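Local coordinates for protein probable adenylyl-sulfate kinase (Synechocystis sp., PDB 5CB8) that catalyses the ATP-dependent phosphorylation of adenosine 5'-phosphosulfate at its 3'-hydroxyl, giving 3'-phosphoadenylyl sulfate, the activated sulfate of sulfur metabolism, at residues D60-R65 and D138-Y143; K70-G73 and E77-D80; A104-P107 and I111-E114; Y143-A146 and E150-G153. All coordinates share one frame; numbering follows the deposited sequence. Where two conformers were deposited one is given.

Contact 1. Residues D60-R65 and D138-Y143. With ADX (adenosine-5'-phosphosulfate), chain G.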
loop_
_atom_site.group_PDB
_atom_site.type_symbol
_atom_site.label_atom_id
_atom_site.label_comp_id
_atom_site.label_asym_id
_atom_site.label_seq_id
_atom_site.Cartn_x
_atom_site.Cartn_y
_atom_site.Cartn_z
ATOM N N ASP B 60 -11.288 0.887 -2.067
ATOM C CA ASP B 60 -12.507 0.124 -2.302
ATOM C C ASP B 60 -12.105 -1.283 -2.717
ATOM O O ASP B 60 -11.376 -1.459 -3.703
ATOM C CB ASP B 60 -13.290 0.817 -3.427
ATOM C CG ASP B 60 -14.637 0.156 -3.736
ATOM O OD1 ASP B 60 -14.874 -1.014 -3.367
ATOM O OD2 ASP B 60 -15.463 0.825 -4.392
ATOM N N GLY B 61 -12.580 -2.287 -1.978
ATOM C CA GLY B 61 -12.250 -3.676 -2.272
ATOM C C GLY B 61 -12.407 -4.080 -3.732
ATOM O O GLY B 61 -11.532 -4.766 -4.289
ATOM N N ASP B 62 -13.517 -3.672 -4.350
ATOM C CA ASP B 62 -13.774 -3.999 -5.754
ATOM C C ASP B 62 -12.682 -3.430 -6.647
ATOM O O ASP B 62 -12.318 -4.025 -7.661
ATOM C CB ASP B 62 -15.092 -3.395 -6.234
ATOM C CG ASP B 62 -16.303 -3.879 -5.456
ATOM O OD1 ASP B 62 -16.196 -4.864 -4.693
ATOM O OD2 ASP B 62 -17.379 -3.255 -5.629
ATOM N N VAL B 63 -12.193 -2.247 -6.292
ATOM C CA VAL B 63 -11.201 -1.562 -7.125
ATOM C C VAL B 63 -9.782 -2.043 -6.813
ATOM O O VAL B 63 -9.006 -2.342 -7.728
ATOM C CB VAL B 63 -11.289 -0.044 -6.957
ATOM C CG1 VAL B 63 -10.208 0.647 -7.777
ATOM C CG2 VAL B 63 -12.671 0.443 -7.395
ATOM N N VAL B 64 -9.439 -2.151 -5.531
ATOM C CA VAL B 64 -8.077 -2.588 -5.211
ATOM C C VAL B 64 -7.818 -4.030 -5.633
ATOM O O VAL B 64 -6.672 -4.403 -5.899
ATOM C CB VAL B 64 -7.685 -2.343 -3.742
ATOM C CG1 VAL B 64 -7.820 -0.854 -3.418
ATOM C CG2 VAL B 64 -8.537 -3.181 -2.804
ATOM N N ARG B 65 -8.876 -4.836 -5.736
ATOM C CA ARG B 65 -8.711 -6.206 -6.245
ATOM C C ARG B 65 -8.319 -6.244 -7.724
ATOM O O ARG B 65 -8.022 -7.311 -8.270
ATOM C CB ARG B 65 -9.960 -7.062 -5.994
ATOM C CG ARG B 65 -10.023 -7.655 -4.579
ATOM C CD ARG B 65 -11.343 -8.410 -4.356
ATOM N NE ARG B 65 -11.363 -9.120 -3.074
ATOM C CZ ARG B 65 -10.893 -10.356 -2.906
ATOM N NH1 ARG B 65 -10.352 -11.017 -3.931
ATOM N NH2 ARG B 65 -10.943 -10.930 -1.711
ATOM N N ASP B 138 -29.986 -7.629 -5.955
ATOM C CA ASP B 138 -28.937 -8.371 -6.676
ATOM C C ASP B 138 -28.243 -7.502 -7.722
ATOM O O ASP B 138 -28.254 -7.811 -8.918
ATOM C CB ASP B 138 -29.511 -9.653 -7.298
ATOM C CG ASP B 138 -28.447 -10.719 -7.521
ATOM O OD1 ASP B 138 -27.279 -10.480 -7.135
ATOM O OD2 ASP B 138 -28.766 -11.801 -8.075
ATOM N N VAL B 139 -27.667 -6.397 -7.251
ATOM C CA VAL B 139 -27.101 -5.352 -8.114
ATOM C C VAL B 139 -26.175 -5.866 -9.225
ATOM O O VAL B 139 -26.252 -5.409 -10.367
ATOM C CB VAL B 139 -26.327 -4.312 -7.265
ATOM C CG1 VAL B 139 -25.710 -3.246 -8.154
ATOM C CG2 VAL B 139 -27.259 -3.666 -6.232
ATOM N N LYS B 140 -25.301 -6.806 -8.889
ATOM C CA LYS B 140 -24.346 -7.327 -9.869
ATOM C C LYS B 140 -24.664 -8.758 -10.283
ATOM O O LYS B 140 -23.859 -9.400 -10.958
ATOM C CB LYS B 140 -22.924 -7.267 -9.302
ATOM C CG LYS B 140 -22.477 -5.859 -8.908
ATOM C CD LYS B 140 -21.055 -5.881 -8.373
ATOM C CE LYS B 140 -20.683 -4.549 -7.740
ATOM N NZ LYS B 140 -19.364 -4.653 -7.055
ATOM N N GLY B 141 -25.821 -9.261 -9.862
ATOM C CA GLY B 141 -26.263 -10.595 -10.243
ATOM C C GLY B 141 -25.566 -11.710 -9.483
ATOM O O GLY B 141 -25.712 -12.887 -9.826
ATOM N N LEU B 142 -24.817 -11.353 -8.446
ATOM C CA LEU B 142 -23.985 -12.325 -7.740
ATOM C C LEU B 142 -24.768 -13.271 -6.835
ATOM O O LEU B 142 -24.389 -14.436 -6.678
ATOM C CB LEU B 142 -22.898 -11.615 -6.935
ATOM C CG LEU B 142 -21.950 -10.745 -7.755
ATOM C CD1 LEU B 142 -21.098 -9.869 -6.827
ATOM C CD2 LEU B 142 -21.079 -11.624 -8.625
ATOM N N TYR B 143 -25.856 -12.792 -6.238
ATOM C CA TYR B 143 -26.659 -13.659 -5.379
ATOM C C TYR B 143 -27.292 -14.805 -6.172
ATOM O O TYR B 143 -27.344 -15.943 -5.704
ATOM C CB TYR B 143 -27.737 -12.846 -4.646
ATOM C CG TYR B 143 -27.161 -12.036 -3.508
ATOM C CD1 TYR B 143 -26.680 -10.747 -3.718
ATOM C CD2 TYR B 143 -27.075 -12.569 -2.229
ATOM C CE1 TYR B 143 -26.143 -10.006 -2.671
ATOM C CE2 TYR B 143 -26.542 -11.835 -1.180
ATOM C CZ TYR B 143 -26.080 -10.559 -1.407
ATOM O OH TYR B 143 -25.544 -9.838 -0.356
HETATM S SB ADX G . -13.422 -9.364 1.089
HETATM O O1B ADX G . -12.062 -9.823 0.780
HETATM O O2B ADX G . -13.405 -8.176 1.961
HETATM O O3B ADX G . -14.166 -10.467 1.712
HETATM P PA ADX G . -13.973 -7.654 -1.012
HETATM O O1A ADX G . -12.496 -7.329 -1.217
HETATM O O2A ADX G . -14.750 -6.484 -0.417
HETATM O O3A ADX G . -14.141 -9.011 -0.195
HETATM O "O5'" ADX G . -14.584 -7.996 -2.452
HETATM C "C5'" ADX G . -15.954 -8.242 -2.577
HETATM C "C4'" ADX G . -16.468 -8.041 -3.894
HETATM O "O4'" ADX G . -16.010 -9.154 -4.744
HETATM C "C3'" ADX G . -17.934 -8.074 -3.904
HETATM O "O3'" ADX G . -18.407 -6.801 -3.978
HETATM C "C2'" ADX G . -18.302 -8.810 -5.135
HETATM O "O2'" ADX G . -18.547 -7.934 -6.136
HETATM C "C1'" ADX G . -17.102 -9.618 -5.510
HETATM N N9 ADX G . -17.217 -11.036 -5.327
HETATM C C8 ADX G . -16.894 -11.991 -6.233
HETATM N N7 ADX G . -16.973 -13.187 -5.641
HETATM C C5 ADX G . -17.336 -13.008 -4.347
HETATM C C6 ADX G . -17.550 -13.885 -3.286
HETATM N N6 ADX G . -17.346 -15.315 -3.447
HETATM N N1 ADX G . -17.919 -13.379 -2.091
HETATM C C2 ADX G . -18.063 -12.046 -1.918
HETATM N N3 ADX G . -17.854 -11.177 -2.918
HETATM C C4 ADX G . -17.489 -11.627 -4.143
#
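Lys-140 and Asp-62 reach for each other from opposite directions and close a salt bridge beside the 2'- and 3'-hydroxyls of the APS ribose, a good example of two distant pieces of chain meeting at the edge of a substrate. The lysine is stretched out beyond CG, which lets its ammonium cross the gap: Asp-62 CA and Lys-140 CA, the nearest pair, are 11.8 Å apart. NZ stops 2.8 Å from Asp-62 OD2, although the hydrogen bond within the ion pair is weak. The two carboxylate oxygens divide the work: OD1 accepts a bond from the ribose O3' at 3.0 Å, the hydroxyl that becomes phosphorylated. With chi1 of Asp-62 at -60°, CG lies beside its own backbone N, which places OD1 beside the sugar O3'. Leu-142 CD1 rests 3.3 Å from O2' of the ligand. Arg-65 serves the other end of APS with a chain extended from CG to NE. Its NE gives a bond of 2.8 Å to phosphate O1A, and NH2 gives one of 2.9 Å to sulfate O1B, which lies in the guanidinium plane. Asp-60 caps helix 61-64 through OD1, which accepts from Asp-62 N. That helix follows edge strand 56-60, bonds through the Gly-61 backbone to Ser-103 at the end of neighbouring strand 99-103, and packs Val-64 on helix 76-94; on the other segment, Tyr-143 of helix 142-148 packs on helix 131-137.

Contact 2. Residues K70-G73 and E77-D80. With ADX (adenosine-5'-phosphosulfate), chain G.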
loop_
_atom_site.group_PDB
_atom_site.type_symbol
_atom_site.label_atom_id
_atom_site.label_comp_id
_atom_site.label_asym_id
_atom_site.label_seq_id
_atom_site.Cartn_x
_atom_site.Cartn_y
_atom_site.Cartn_z
ATOM N N LYS B 70 -4.820 -7.709 -6.750
ATOM C CA LYS B 70 -5.080 -8.517 -7.934
ATOM C C LYS B 70 -4.462 -9.894 -7.717
ATOM O O LYS B 70 -3.385 -10.009 -7.123
ATOM C CB LYS B 70 -4.463 -7.847 -9.160
ATOM C CG LYS B 70 -4.787 -8.519 -10.486
ATOM C CD LYS B 70 -4.066 -7.797 -11.628
ATOM C CE LYS B 70 -4.298 -8.472 -12.977
ATOM N NZ LYS B 70 -3.458 -7.856 -14.051
ATOM N N GLY B 71 -5.146 -10.939 -8.163
ATOM C CA GLY B 71 -4.619 -12.284 -8.007
ATOM C C GLY B 71 -5.238 -13.061 -6.857
ATOM O O GLY B 71 -5.133 -14.281 -6.807
ATOM N N LEU B 72 -5.876 -12.361 -5.924
ATOM C CA LEU B 72 -6.508 -13.026 -4.790
ATOM C C LEU B 72 -7.943 -13.410 -5.126
ATOM O O LEU B 72 -8.632 -12.696 -5.867
ATOM C CB LEU B 72 -6.497 -12.119 -3.559
ATOM C CG LEU B 72 -5.126 -11.706 -3.025
ATOM C CD1 LEU B 72 -5.270 -10.841 -1.776
ATOM C CD2 LEU B 72 -4.267 -12.931 -2.739
ATOM N N GLY B 73 -8.389 -14.539 -4.585
ATOM C CA GLY B 73 -9.769 -14.960 -4.745
ATOM C C GLY B 73 -10.529 -14.741 -3.452
ATOM O O GLY B 73 -10.289 -13.757 -2.735
ATOM N N GLU B 77 -8.196 -17.832 3.246
ATOM C CA GLU B 77 -6.814 -17.338 3.187
ATOM C C GLU B 77 -6.691 -16.061 2.372
ATOM O O GLU B 77 -5.983 -15.109 2.765
ATOM C CB GLU B 77 -5.897 -18.385 2.554
ATOM C CG GLU B 77 -5.512 -19.527 3.453
ATOM C CD GLU B 77 -4.406 -20.355 2.837
ATOM O OE1 GLU B 77 -4.217 -20.256 1.601
ATOM O OE2 GLU B 77 -3.722 -21.090 3.582
ATOM N N ASP B 78 -7.348 -16.045 1.216
ATOM C CA ASP B 78 -7.226 -14.904 0.317
ATOM C C ASP B 78 -7.972 -13.673 0.838
ATOM O O ASP B 78 -7.506 -12.542 0.654
ATOM C CB ASP B 78 -7.696 -15.285 -1.096
ATOM C CG ASP B 78 -6.630 -16.017 -1.893
ATOM O OD1 ASP B 78 -5.568 -16.362 -1.315
ATOM O OD2 ASP B 78 -6.860 -16.258 -3.102
ATOM N N ARG B 79 -9.120 -13.871 1.487
ATOM C CA ARG B 79 -9.812 -12.728 2.087
ATOM C C ARG B 79 -8.992 -12.151 3.239
ATOM O O ARG B 79 -8.965 -10.926 3.442
ATOM C CB ARG B 79 -11.212 -13.112 2.584
ATOM C CG ARG B 79 -12.201 -13.506 1.483
ATOM C CD ARG B 79 -13.547 -13.805 2.121
ATOM N NE ARG B 79 -14.491 -14.522 1.262
ATOM C CZ ARG B 79 -15.562 -13.978 0.690
ATOM N NH1 ARG B 79 -15.816 -12.680 0.823
ATOM N NH2 ARG B 79 -16.376 -14.738 -0.035
ATOM N N ASP B 80 -8.313 -13.021 3.986
ATOM C CA ASP B 80 -7.441 -12.545 5.062
ATOM C C ASP B 80 -6.277 -11.749 4.483
ATOM O O ASP B 80 -5.940 -10.666 4.972
ATOM C CB ASP B 80 -6.917 -13.705 5.925
ATOM C CG ASP B 80 -7.981 -14.285 6.846
ATOM O OD1 ASP B 80 -9.113 -13.757 6.867
ATOM O OD2 ASP B 80 -7.682 -15.263 7.569
HETATM S SB ADX G . -13.422 -9.364 1.089
HETATM O O1B ADX G . -12.062 -9.823 0.780
HETATM O O2B ADX G . -13.405 -8.176 1.961
HETATM O O3B ADX G . -14.166 -10.467 1.712
HETATM P PA ADX G . -13.973 -7.654 -1.012
HETATM O O1A ADX G . -12.496 -7.329 -1.217
HETATM O O2A ADX G . -14.750 -6.484 -0.417
HETATM O O3A ADX G . -14.141 -9.011 -0.195
HETATM O "O5'" ADX G . -14.584 -7.996 -2.452
HETATM C "C5'" ADX G . -15.954 -8.242 -2.577
HETATM C "C4'" ADX G . -16.468 -8.041 -3.894
HETATM O "O4'" ADX G . -16.010 -9.154 -4.744
HETATM C "C3'" ADX G . -17.934 -8.074 -3.904
HETATM O "O3'" ADX G . -18.407 -6.801 -3.978
HETATM C "C2'" ADX G . -18.302 -8.810 -5.135
HETATM O "O2'" ADX G . -18.547 -7.934 -6.136
HETATM C "C1'" ADX G . -17.102 -9.618 -5.510
HETATM N N9 ADX G . -17.217 -11.036 -5.327
HETATM C C8 ADX G . -16.894 -11.991 -6.233
HETATM N N7 ADX G . -16.973 -13.187 -5.641
HETATM C C5 ADX G . -17.336 -13.008 -4.347
HETATM C C6 ADX G . -17.550 -13.885 -3.286
HETATM N N6 ADX G . -17.346 -15.315 -3.447
HETATM N N1 ADX G . -17.919 -13.379 -2.091
HETATM C C2 ADX G . -18.063 -12.046 -1.918
HETATM N N3 ADX G . -17.854 -11.177 -2.918
HETATM C C4 ADX G . -17.489 -11.627 -4.143
HETATM O O HOH W 1 -5.254 -16.868 -5.103
#
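Asp-78 reaches back from the first turn of helix 76-94 to grip the loop that leads into it, and the tightest part of the contact is the bond from Gly-73 N to OD2. It measures 2.7 Å and is nearly straight at 172°, with the amide arriving on the anti side of the carboxylate and 27° out of its plane. Leu-72 packs beside this bond: its CD2 lies 3.9 Å from Asp-78 OD1, and its CD1 sits 3.7 Å from Asp-78 O. The looser side is wet. There a water donates to the same OD2 at 2.6 Å and to Gly-71 O at 3.1 Å, bridging Gly-71 to the helix.

Arg-79, the next residue, points its CB away from the loop and is buried in the substrate pocket. Its extended chain brings NH1 within 2.9 Å of the APS sulfate atom O3B, which lies in the guanidinium plane, while NE is shared between Phe-74 O and the carboxylate of Asp-159. The chemistry is thus split between neighbours: Asp-78, with an amide and a water both donating to OD2, probably stays negatively charged, whereas Arg-79, its charge shared with Asp-159, probably helps to balance the sulfate.

Contact 3. Residues A104-P107 and I111-E114. With ADX (adenosine-5'-phosphosulfate), chain G.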
loop_
_atom_site.group_PDB
_atom_site.type_symbol
_atom_site.label_atom_id
_atom_site.label_comp_id
_atom_site.label_asym_id
_atom_site.label_seq_id
_atom_site.Cartn_x
_atom_site.Cartn_y
_atom_site.Cartn_z
ATOM N N ALA B 104 -14.922 -2.601 2.117
ATOM C CA ALA B 104 -14.602 -4.000 1.853
ATOM C C ALA B 104 -15.538 -4.874 2.659
ATOM O O ALA B 104 -15.867 -4.541 3.794
ATOM C CB ALA B 104 -13.145 -4.297 2.226
ATOM N N ILE B 105 -15.971 -5.990 2.079
ATOM C CA ILE B 105 -16.867 -6.880 2.805
ATOM C C ILE B 105 -16.256 -7.205 4.159
ATOM O O ILE B 105 -16.942 -7.089 5.171
ATOM C CB ILE B 105 -17.178 -8.173 2.034
ATOM C CG1 ILE B 105 -18.104 -7.880 0.851
ATOM C CG2 ILE B 105 -17.856 -9.192 2.953
ATOM C CD1 ILE B 105 -18.393 -9.130 0.012
ATOM N N SER B 106 -14.958 -7.532 4.171
ATOM C CA SER B 106 -14.228 -7.846 5.407
ATOM C C SER B 106 -15.066 -8.640 6.407
ATOM O O SER B 106 -15.381 -8.153 7.500
ATOM C CB SER B 106 -13.679 -6.573 6.064
ATOM O OG SER B 106 -14.650 -5.536 6.124
ATOM N N PRO B 107 -15.418 -9.881 6.036
ATOM C CA PRO B 107 -16.439 -10.656 6.746
ATOM C C PRO B 107 -15.948 -11.271 8.049
ATOM O O PRO B 107 -16.781 -11.735 8.823
ATOM C CB PRO B 107 -16.787 -11.762 5.748
ATOM C CG PRO B 107 -15.501 -11.980 4.988
ATOM C CD PRO B 107 -14.880 -10.604 4.866
ATOM N N ILE B 111 -10.191 -10.419 12.034
ATOM C CA ILE B 111 -9.308 -9.706 11.111
ATOM C C ILE B 111 -9.575 -8.193 11.149
ATOM O O ILE B 111 -8.635 -7.394 11.161
ATOM C CB ILE B 111 -9.480 -10.199 9.672
ATOM C CG1 ILE B 111 -9.207 -11.708 9.588
ATOM C CG2 ILE B 111 -8.554 -9.419 8.731
ATOM C CD1 ILE B 111 -7.770 -12.080 9.902
ATOM N N ARG B 112 -10.844 -7.791 11.168
ATOM C CA ARG B 112 -11.161 -6.358 11.317
ATOM C C ARG B 112 -10.555 -5.812 12.605
ATOM O O ARG B 112 -10.043 -4.688 12.639
ATOM C CB ARG B 112 -12.677 -6.119 11.310
ATOM C CG ARG B 112 -13.359 -6.493 9.983
ATOM C CD ARG B 112 -14.811 -5.975 9.918
ATOM N NE ARG B 112 -15.594 -6.369 11.093
ATOM C CZ ARG B 112 -16.453 -7.384 11.128
ATOM N NH1 ARG B 112 -16.661 -8.128 10.052
ATOM N NH2 ARG B 112 -17.108 -7.661 12.250
ATOM N N GLN B 113 -10.606 -6.620 13.660
ATOM C CA GLN B 113 -10.076 -6.219 14.966
ATOM C C GLN B 113 -8.562 -6.096 14.935
ATOM O O GLN B 113 -7.975 -5.210 15.564
ATOM C CB GLN B 113 -10.510 -7.229 16.034
ATOM C CG GLN B 113 -11.952 -7.034 16.472
ATOM C CD GLN B 113 -12.229 -5.590 16.860
ATOM O OE1 GLN B 113 -11.607 -5.054 17.779
ATOM N NE2 GLN B 113 -13.151 -4.949 16.144
ATOM N N GLU B 114 -7.930 -6.996 14.200
ATOM C CA GLU B 114 -6.481 -6.998 14.057
ATOM C C GLU B 114 -6.041 -5.693 13.382
ATOM O O GLU B 114 -5.080 -5.044 13.807
ATOM C CB GLU B 114 -6.102 -8.220 13.218
ATOM C CG GLU B 114 -4.641 -8.457 12.981
ATOM C CD GLU B 114 -4.426 -9.637 12.042
ATOM O OE1 GLU B 114 -4.863 -10.767 12.378
ATOM O OE2 GLU B 114 -3.837 -9.425 10.963
HETATM S SB ADX G . -13.422 -9.364 1.089
HETATM O O1B ADX G . -12.062 -9.823 0.780
HETATM O O2B ADX G . -13.405 -8.176 1.961
HETATM O O3B ADX G . -14.166 -10.467 1.712
HETATM P PA ADX G . -13.973 -7.654 -1.012
HETATM O O1A ADX G . -12.496 -7.329 -1.217
HETATM O O2A ADX G . -14.750 -6.484 -0.417
HETATM O O3A ADX G . -14.141 -9.011 -0.195
HETATM O "O5'" ADX G . -14.584 -7.996 -2.452
HETATM C "C5'" ADX G . -15.954 -8.242 -2.577
HETATM C "C4'" ADX G . -16.468 -8.041 -3.894
HETATM O "O4'" ADX G . -16.010 -9.154 -4.744
HETATM C "C3'" ADX G . -17.934 -8.074 -3.904
HETATM O "O3'" ADX G . -18.407 -6.801 -3.978
HETATM C "C2'" ADX G . -18.302 -8.810 -5.135
HETATM O "O2'" ADX G . -18.547 -7.934 -6.136
HETATM C "C1'" ADX G . -17.102 -9.618 -5.510
HETATM N N9 ADX G . -17.217 -11.036 -5.327
HETATM C C8 ADX G . -16.894 -11.991 -6.233
HETATM N N7 ADX G . -16.973 -13.187 -5.641
HETATM C C5 ADX G . -17.336 -13.008 -4.347
HETATM C C6 ADX G . -17.550 -13.885 -3.286
HETATM N N6 ADX G . -17.346 -15.315 -3.447
HETATM N N1 ADX G . -17.919 -13.379 -2.091
HETATM C C2 ADX G . -18.063 -12.046 -1.918
HETATM N N3 ADX G . -17.854 -11.177 -2.918
HETATM C C4 ADX G . -17.489 -11.627 -4.143
#
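Ser-106 and Arg-112 meet through two contortions: a positive phi of 38° that turns the serine backbone, and a bend at chi3 (-52°) of the arginine that curls its chain back onto the serine carbonyl. They belong to the strand-loop-helix step from strand 99-103 to helix 109-119, in a parallel sheet whose 2-3-1-4-5 strand order is that of the P-loop kinase fold. Ser-106 CB and OG face the CG and CD methylenes of the arginine, OG lying 3.8 Å from CD. OG itself occupies the crowded position between backbone N and carbonyl carbon, from which it donates to Ala-104 O at 2.8 Å, approaching from above the carbonyl plane. Trp-29 NE1 and Thr-31 OG1 also hydrogen-bond to it, leaving this hydroxyl, by similarity the site of a phosphoserine intermediate, firmly held here.

The turned loop presents its amides to the substrate. Ile-105 N donates to phosphate O2A at 2.8 Å. Ser-106 N donates to sulfate O2B, also at 2.8 Å, while Pro-107 CD presses to 3.2 Å from sulfate O3B. Ile-105 CD1 lies against the adenine, 3.5 Å from C2. Behind the loop, Arg-112 is a buried cation whose charge is met by Glu-124 through NE, with NH2 bonded to Glu-162 O. It therefore braces from the second shell the serine whose N-H grips the sulfate. The brace itself is one bond: Arg-112 NH1 to Ser-106 O, 2.9 Å, in the carbonyl plane and only 5° out of the guanidinium plane.

Contact 4. Residues Y143-A146 and E150-G153. With ADX (adenosine-5'-phosphosulfate), chain G.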
loop_
_atom_site.group_PDB
_atom_site.type_symbol
_atom_site.label_atom_id
_atom_site.label_comp_id
_atom_site.label_asym_id
_atom_site.label_seq_id
_atom_site.Cartn_x
_atom_site.Cartn_y
_atom_site.Cartn_z
ATOM N N TYR B 143 -25.856 -12.792 -6.238
ATOM C CA TYR B 143 -26.659 -13.659 -5.379
ATOM C C TYR B 143 -27.292 -14.805 -6.172
ATOM O O TYR B 143 -27.344 -15.943 -5.704
ATOM C CB TYR B 143 -27.737 -12.846 -4.646
ATOM C CG TYR B 143 -27.161 -12.036 -3.508
ATOM C CD1 TYR B 143 -26.680 -10.747 -3.718
ATOM C CD2 TYR B 143 -27.075 -12.569 -2.229
ATOM C CE1 TYR B 143 -26.143 -10.006 -2.671
ATOM C CE2 TYR B 143 -26.542 -11.835 -1.180
ATOM C CZ TYR B 143 -26.080 -10.559 -1.407
ATOM O OH TYR B 143 -25.544 -9.838 -0.356
ATOM N N ALA B 144 -27.780 -14.506 -7.371
ATOM C CA ALA B 144 -28.409 -15.553 -8.163
ATOM C C ALA B 144 -27.352 -16.589 -8.553
ATOM O O ALA B 144 -27.636 -17.790 -8.599
ATOM C CB ALA B 144 -29.106 -14.971 -9.388
ATOM N N LYS B 145 -26.133 -16.130 -8.829
ATOM C CA LYS B 145 -25.056 -17.051 -9.181
ATOM C C LYS B 145 -24.619 -17.898 -7.987
ATOM O O LYS B 145 -24.195 -19.051 -8.150
ATOM C CB LYS B 145 -23.853 -16.293 -9.762
ATOM C CG LYS B 145 -24.120 -15.699 -11.148
ATOM C CD LYS B 145 -22.884 -14.981 -11.694
ATOM C CE LYS B 145 -23.006 -14.682 -13.185
ATOM N NZ LYS B 145 -24.082 -13.700 -13.468
ATOM N N ALA B 146 -24.698 -17.317 -6.794
ATOM C CA ALA B 146 -24.394 -18.044 -5.564
ATOM C C ALA B 146 -25.445 -19.128 -5.321
ATOM O O ALA B 146 -25.113 -20.273 -4.968
ATOM C CB ALA B 146 -24.350 -17.082 -4.392
ATOM N N GLU B 150 -23.201 -21.398 -9.396
ATOM C CA GLU B 150 -22.257 -20.891 -10.400
ATOM C C GLU B 150 -21.024 -20.337 -9.707
ATOM O O GLU B 150 -19.894 -20.581 -10.136
ATOM C CB GLU B 150 -22.894 -19.828 -11.305
ATOM C CG GLU B 150 -21.887 -19.194 -12.288
ATOM C CD GLU B 150 -22.558 -18.357 -13.362
ATOM O OE1 GLU B 150 -21.843 -17.605 -14.059
ATOM O OE2 GLU B 150 -23.797 -18.454 -13.515
ATOM N N ILE B 151 -21.244 -19.612 -8.620
ATOM C CA ILE B 151 -20.178 -19.077 -7.774
ATOM C C ILE B 151 -20.181 -19.816 -6.434
ATOM O O ILE B 151 -21.250 -20.012 -5.859
ATOM C CB ILE B 151 -20.421 -17.570 -7.491
ATOM C CG1 ILE B 151 -20.174 -16.735 -8.753
ATOM C CG2 ILE B 151 -19.555 -17.077 -6.338
ATOM C CD1 ILE B 151 -20.519 -15.254 -8.587
ATOM N N LYS B 152 -19.011 -20.200 -5.924
ATOM C CA LYS B 152 -18.931 -20.892 -4.633
ATOM C C LYS B 152 -18.411 -19.934 -3.577
ATOM O O LYS B 152 -17.656 -19.021 -3.898
ATOM C CB LYS B 152 -17.935 -22.051 -4.714
ATOM C CG LYS B 152 -18.035 -22.894 -5.971
ATOM C CD LYS B 152 -19.316 -23.695 -5.980
ATOM C CE LYS B 152 -19.379 -24.598 -7.210
ATOM N NZ LYS B 152 -20.729 -25.193 -7.303
ATOM N N GLY B 153 -18.798 -20.134 -2.319
ATOM C CA GLY B 153 -18.221 -19.342 -1.239
ATOM C C GLY B 153 -18.564 -17.869 -1.303
ATOM O O GLY B 153 -17.706 -17.009 -1.087
HETATM S SB ADX G . -13.422 -9.364 1.089
HETATM O O1B ADX G . -12.062 -9.823 0.780
HETATM O O2B ADX G . -13.405 -8.176 1.961
HETATM O O3B ADX G . -14.166 -10.467 1.712
HETATM P PA ADX G . -13.973 -7.654 -1.012
HETATM O O1A ADX G . -12.496 -7.329 -1.217
HETATM O O2A ADX G . -14.750 -6.484 -0.417
HETATM O O3A ADX G . -14.141 -9.011 -0.195
HETATM O "O5'" ADX G . -14.584 -7.996 -2.452
HETATM C "C5'" ADX G . -15.954 -8.242 -2.577
HETATM C "C4'" ADX G . -16.468 -8.041 -3.894
HETATM O "O4'" ADX G . -16.010 -9.154 -4.744
HETATM C "C3'" ADX G . -17.934 -8.074 -3.904
HETATM O "O3'" ADX G . -18.407 -6.801 -3.978
HETATM C "C2'" ADX G . -18.302 -8.810 -5.135
HETATM O "O2'" ADX G . -18.547 -7.934 -6.136
HETATM C "C1'" ADX G . -17.102 -9.618 -5.510
HETATM N N9 ADX G . -17.217 -11.036 -5.327
HETATM C C8 ADX G . -16.894 -11.991 -6.233
HETATM N N7 ADX G . -16.973 -13.187 -5.641
HETATM C C5 ADX G . -17.336 -13.008 -4.347
HETATM C C6 ADX G . -17.550 -13.885 -3.286
HETATM N N6 ADX G . -17.346 -15.315 -3.447
HETATM N N1 ADX G . -17.919 -13.379 -2.091
HETATM C C2 ADX G . -18.063 -12.046 -1.918
HETATM N N3 ADX G . -17.854 -11.177 -2.918
HETATM C C4 ADX G . -17.489 -11.627 -4.143
#
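Lys-145 and Glu-150 run alongside each other in the same sense, yet their charges do not meet: Lys-145 NZ stays 4.5 Å from Glu-150 OE1, too far for an ion pair. The lysine methylenes run along the carboxylate, with CE 3.3 Å from OE1 and CG 3.6 Å from OE2, and a bend at chi4 (66°) sets the position of NZ. What fastens the loop to helix 142-148 is the backbone. Ile-151 N donates to Lys-145 O at 3.0 Å. The same oxygen also accepts from Ser-148 OG, so the end of the helix and the returning loop share one carbonyl. Ile-151 has two conformations, so the packing of its CD1 on Lys-145 CB holds for one of them only.

Two residues further on, the loop reaches the adenine. Gly-153, whose positive phi suits a glycine, turns its carbonyl to accept from the APS amino group N6 at 2.9 Å, almost in line at 174°. A carbonyl oxygen can only accept, so this bond matches the donor N-H of adenine's 6-amino group, and would probably disfavour a base carrying a keto oxygen there.

All four contacts touch APS: contact 1 at ribose, phosphate and sulfate, contact 2 at the sulfate, contact 3 at phosphate and sulfate, and contact 4 at the adenine amino group. Contacts 1 and 2 are tied where Arg-65 NH1 lies 3.0 Å from Gly-73 O, a hydrogen bond. Contacts 2 and 3 meet more softly, Arg-79 CD being 3.9 Å from Pro-107 CG. Contacts 1 and 4 share Tyr-143 and helix 142-148, whereas contacts 3 and 4, with centres about 21 Å apart, do not touch, and both border the ligand. The side chain of Asp-62 stands about 11 Å from that of Ser-106, and about 4 Å from that of Thr-39 of the probable ATP site.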